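Local coordinates for protein glucose-resistance amylase regulator (Weissella paramesenteroides ATCC 33313, PDB 4RK7) that probably acts as a LacI-family transcriptional repressor that binds DNA control regions, its sugar-binding domain here holding fructose and glucose units, probably as sucrose, at residues L75-W80 with A97-Q102. Residues are numbered along the deposited sequence; the frame is centred on the assembly and turned at random.
With FRU (beta-D-fructofuranose), chain C.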
ATOM      1  N   LEU A  75       4.348  -3.021  17.320  1.00 55.20           N
ATOM      2  CA  LEU A  75       5.108  -2.992  18.583  1.00 49.86           C
ATOM      3  C   LEU A  75       4.437  -2.132  19.659  1.00 45.56           C
ATOM      4  O   LEU A  75       4.849  -2.158  20.815  1.00 54.75           O
ATOM      5  CB  LEU A  75       6.569  -2.579  18.358  1.00 71.99           C
ATOM      6  CG  LEU A  75       7.549  -3.751  18.172  1.00 60.79           C
ATOM      7  CD1 LEU A  75       8.938  -3.238  17.837  1.00 86.90           C
ATOM      8  CD2 LEU A  75       7.608  -4.635  19.411  1.00120.41           C
ATOM      9  N   ASP A  76       3.384  -1.410  19.292  1.00 39.87           N
ATOM     10  CA  ASP A  76       2.706  -0.495  20.211  1.00 58.39           C
ATOM     11  C   ASP A  76       1.596  -1.157  21.016  1.00 52.15           C
ATOM     12  O   ASP A  76       0.814  -0.462  21.675  1.00 56.85           O
ATOM     13  CB  ASP A  76       2.152   0.718  19.448  1.00 69.89           C
ATOM     14  CG  ASP A  76       3.246   1.661  18.981  1.00111.58           C
ATOM     15  OD1 ASP A  76       4.352   1.643  19.566  1.00 68.85           O
ATOM     16  OD2 ASP A  76       2.995   2.430  18.031  1.00109.03           O
ATOM     17  N   ILE A  77       1.552  -2.489  21.015  1.00 46.97           N
ATOM     18  CA  ILE A  77       0.513  -3.209  21.738  1.00 41.06           C
ATOM     19  C   ILE A  77       0.792  -3.081  23.238  1.00 26.72           C
ATOM     20  O   ILE A  77       1.885  -3.437  23.688  1.00 34.51           O
ATOM     21  CB  ILE A  77       0.500  -4.716  21.402  1.00 43.32           C
ATOM     22  CG1 ILE A  77       0.457  -4.949  19.888  1.00 58.41           C
ATOM     23  CG2 ILE A  77      -0.679  -5.397  22.085  1.00 42.01           C
ATOM     24  CD1 ILE A  77      -0.809  -4.478  19.230  1.00 41.49           C
ATOM     25  N   PRO A  78      -0.192  -2.604  23.997  1.00 34.38           N
ATOM     26  CA  PRO A  78      -0.002  -2.530  25.440  1.00 32.71           C
ATOM     27  C   PRO A  78       0.067  -3.922  26.073  1.00 35.23           C
ATOM     28  O   PRO A  78      -0.623  -4.843  25.644  1.00 30.32           O
ATOM     29  CB  PRO A  78      -1.233  -1.764  25.909  1.00 34.57           C
ATOM     30  CG  PRO A  78      -2.267  -2.020  24.877  1.00 43.22           C
ATOM     31  CD  PRO A  78      -1.508  -2.084  23.590  1.00 34.22           C
ATOM     32  N   SER A  79       0.915  -4.070  27.085  1.00 32.86           N
ATOM     33  CA  SER A  79       1.042  -5.353  27.794  1.00 28.86           C
ATOM     34  C   SER A  79      -0.285  -5.863  28.299  1.00 26.24           C
ATOM     35  O   SER A  79      -0.542  -7.079  28.269  1.00 31.65           O
ATOM     36  CB  SER A  79       2.019  -5.212  28.963  1.00 29.50           C
ATOM     37  OG  SER A  79       3.297  -4.808  28.484  1.00 30.67           O
ATOM     38  N   TRP A  80      -1.138  -4.960  28.787  1.00 25.68           N
ATOM     39  CA  TRP A  80      -2.409  -5.367  29.324  1.00 27.58           C
ATOM     40  C   TRP A  80      -3.279  -6.088  28.283  1.00 28.99           C
ATOM     41  O   TRP A  80      -4.078  -6.920  28.677  1.00 30.21           O
ATOM     42  CB  TRP A  80      -3.216  -4.229  29.990  1.00 31.91           C
ATOM     43  CG  TRP A  80      -3.567  -3.064  29.100  1.00 38.82           C
ATOM     44  CD1 TRP A  80      -2.950  -1.844  29.069  1.00 37.63           C
ATOM     45  CD2 TRP A  80      -4.610  -3.014  28.111  1.00 35.31           C
ATOM     46  NE1 TRP A  80      -3.552  -1.034  28.124  1.00 36.44           N
ATOM     47  CE2 TRP A  80      -4.568  -1.726  27.527  1.00 32.60           C
ATOM     48  CE3 TRP A  80      -5.591  -3.923  27.679  1.00 40.74           C
ATOM     49  CZ2 TRP A  80      -5.447  -1.337  26.507  1.00 44.09           C
ATOM     50  CZ3 TRP A  80      -6.466  -3.537  26.669  1.00 41.24           C
ATOM     51  CH2 TRP A  80      -6.381  -2.255  26.092  1.00 35.61           C
ATOM     52  N   ALA A  97       8.165  -9.192  14.803  1.00 28.56           N
ATOM     53  CA  ALA A  97       8.636  -8.500  15.989  1.00 33.54           C
ATOM     54  C   ALA A  97       8.452  -9.411  17.186  1.00 42.89           C
ATOM     55  O   ALA A  97       7.549 -10.233  17.207  1.00 30.45           O
ATOM     56  CB  ALA A  97       7.863  -7.210  16.178  1.00 36.45           C
ATOM     57  N   LEU A  98       9.341  -9.259  18.159  1.00 37.16           N
ATOM     58  CA  LEU A  98       9.308 -10.027  19.390  1.00 34.02           C
ATOM     59  C   LEU A  98       8.693  -9.105  20.445  1.00 43.66           C
ATOM     60  O   LEU A  98       9.349  -8.250  21.012  1.00 51.07           O
ATOM     61  CB  LEU A  98      10.722 -10.469  19.760  1.00 37.21           C
ATOM     62  CG  LEU A  98      11.503 -11.155  18.620  1.00 51.77           C
ATOM     63  CD1 LEU A  98      12.960 -11.439  18.960  1.00 65.82           C
ATOM     64  CD2 LEU A  98      10.791 -12.437  18.230  1.00 48.54           C
ATOM     65  N   LEU A  99       7.401  -9.267  20.639  1.00 34.27           N
ATOM     66  CA  LEU A  99       6.592  -8.366  21.440  1.00 35.43           C
ATOM     67  C   LEU A  99       6.645  -8.671  22.940  1.00 46.47           C
ATOM     68  O   LEU A  99       6.708  -7.767  23.755  1.00 42.13           O
ATOM     69  CB  LEU A  99       5.166  -8.459  20.935  1.00 36.77           C
ATOM     70  CG  LEU A  99       4.077  -7.634  21.563  1.00 43.96           C
ATOM     71  CD1 LEU A  99       4.449  -6.164  21.729  1.00 46.41           C
ATOM     72  CD2 LEU A  99       2.845  -7.797  20.684  1.00 61.82           C
ATOM     73  N   SER A 100       6.582  -9.945  23.300  1.00 34.45           N
ATOM     74  CA  SER A 100       6.619 -10.337  24.707  1.00 35.35           C
ATOM     75  C   SER A 100       7.204 -11.710  24.842  1.00 36.87           C
ATOM     76  O   SER A 100       6.958 -12.595  24.027  1.00 33.81           O
ATOM     77  CB  SER A 100       5.233 -10.297  25.358  1.00 32.00           C
ATOM     78  OG  SER A 100       5.210 -11.082  26.551  1.00 41.47           O
ATOM     79  N   GLU A 101       7.990 -11.873  25.900  1.00 40.13           N
ATOM     80  CA  GLU A 101       8.552 -13.160  26.287  1.00 38.06           C
ATOM     81  C   GLU A 101       7.511 -14.256  26.570  1.00 35.97           C
ATOM     82  O   GLU A 101       7.826 -15.461  26.577  1.00 35.42           O
ATOM     83  CB  GLU A 101       9.441 -12.934  27.532  1.00 51.09           C
ATOM     84  CG  GLU A 101       8.700 -12.525  28.821  1.00 43.17           C
ATOM     85  CD  GLU A 101       8.178 -11.082  28.877  1.00 61.33           C
ATOM     86  OE1 GLU A 101       7.398 -10.776  29.804  1.00 43.04           O
ATOM     87  OE2 GLU A 101       8.528 -10.237  28.025  1.00 44.69           O
ATOM     88  N   GLN A 102       6.273 -13.836  26.793  1.00 29.25           N
ATOM     89  CA  GLN A 102       5.175 -14.737  27.072  1.00 27.28           C
ATOM     90  C   GLN A 102       4.610 -15.425  25.847  1.00 34.17           C
ATOM     91  O   GLN A 102       3.855 -16.378  25.986  1.00 31.27           O
ATOM     92  CB  GLN A 102       4.003 -13.981  27.705  1.00 32.48           C
ATOM     93  CG  GLN A 102       4.312 -13.281  29.016  1.00 41.32           C
ATOM     94  CD  GLN A 102       3.283 -12.224  29.316  1.00 41.92           C
ATOM     95  OE1 GLN A 102       3.163 -11.256  28.580  1.00 40.07           O
ATOM     96  NE2 GLN A 102       2.525 -12.410  30.383  1.00 32.03           N
TER
HETATM   97  C1  FRU C   2       7.671  -1.080  12.564  1.00 40.30           C
HETATM   98  C2  FRU C   2       8.919  -1.950  12.745  1.00 37.72           C
HETATM   99  C3  FRU C   2       8.991  -2.784  14.020  1.00 45.97           C
HETATM  100  C4  FRU C   2      10.485  -3.081  14.096  1.00 44.32           C
HETATM  101  C5  FRU C   2      11.125  -1.801  13.550  1.00 38.70           C
HETATM  102  C6  FRU C   2      12.346  -2.059  12.666  1.00 38.20           C
HETATM  103  O1  FRU C   2       7.591  -0.168  13.654  1.00 46.90           O
HETATM  104  O2  FRU C   2       9.168  -2.854  11.651  1.00 31.23           O
HETATM  105  O3  FRU C   2       8.153  -3.943  13.914  1.00 40.22           O
HETATM  106  O4  FRU C   2      10.993  -3.383  15.410  1.00 50.54           O
HETATM  107  O5  FRU C   2      10.072  -1.131  12.829  1.00 35.67           O
HETATM  108  O6  FRU C   2      12.984  -0.827  12.295  1.00 35.16           O
HETATM  109  O   HOH W   1       2.088  -8.847  28.305  1.00 37.38           O
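Two loops at the carboxyl ends of neighbouring parallel strands, 69-72 and 91-95, meet beside the sugar cleft of this periplasmic-binding-protein-like fold, with Leu75 against Ala97 at the ligand end and Ile77 against Leu99 farther from it. Leu75 CG lies 4.0 Å from Ala97 CB, while Leu75 CD1 turns to the fructose and comes 3.2 Å from O4, close for a methyl against a hydroxyl. Leu75 CD2 lies 4.2 Å from Leu99 CD1. Leu99 has CG anti to its backbone N (chi1 -180°), and the fork reaches toward the 75-77 loop: CD1 lies 4.1 Å from Leu75 O, and CD2 lies 3.8 Å from Ile77 CG1, the two side chains crossing at about a right angle. Ile82 of helix 79-87 and Met72 also touch both Ile77 and Leu99, extending this apolar patch. Within the 97-102 loop, Ser100 OG accepts from Gln102 N in an ST turn (163° at the hydrogen) and donates to Gln102 OE1, 2.9 Å away in the carbonyl plane; only a water, between that OE1 and Ser79 O, links the loops by polar bonds. Three apolar pairs thus make the direct contact, and Ala97 CB, 4.0 Å from fructose O3, is consistent with Leu75 and Ala97 forming an apolar edge of the sugar site.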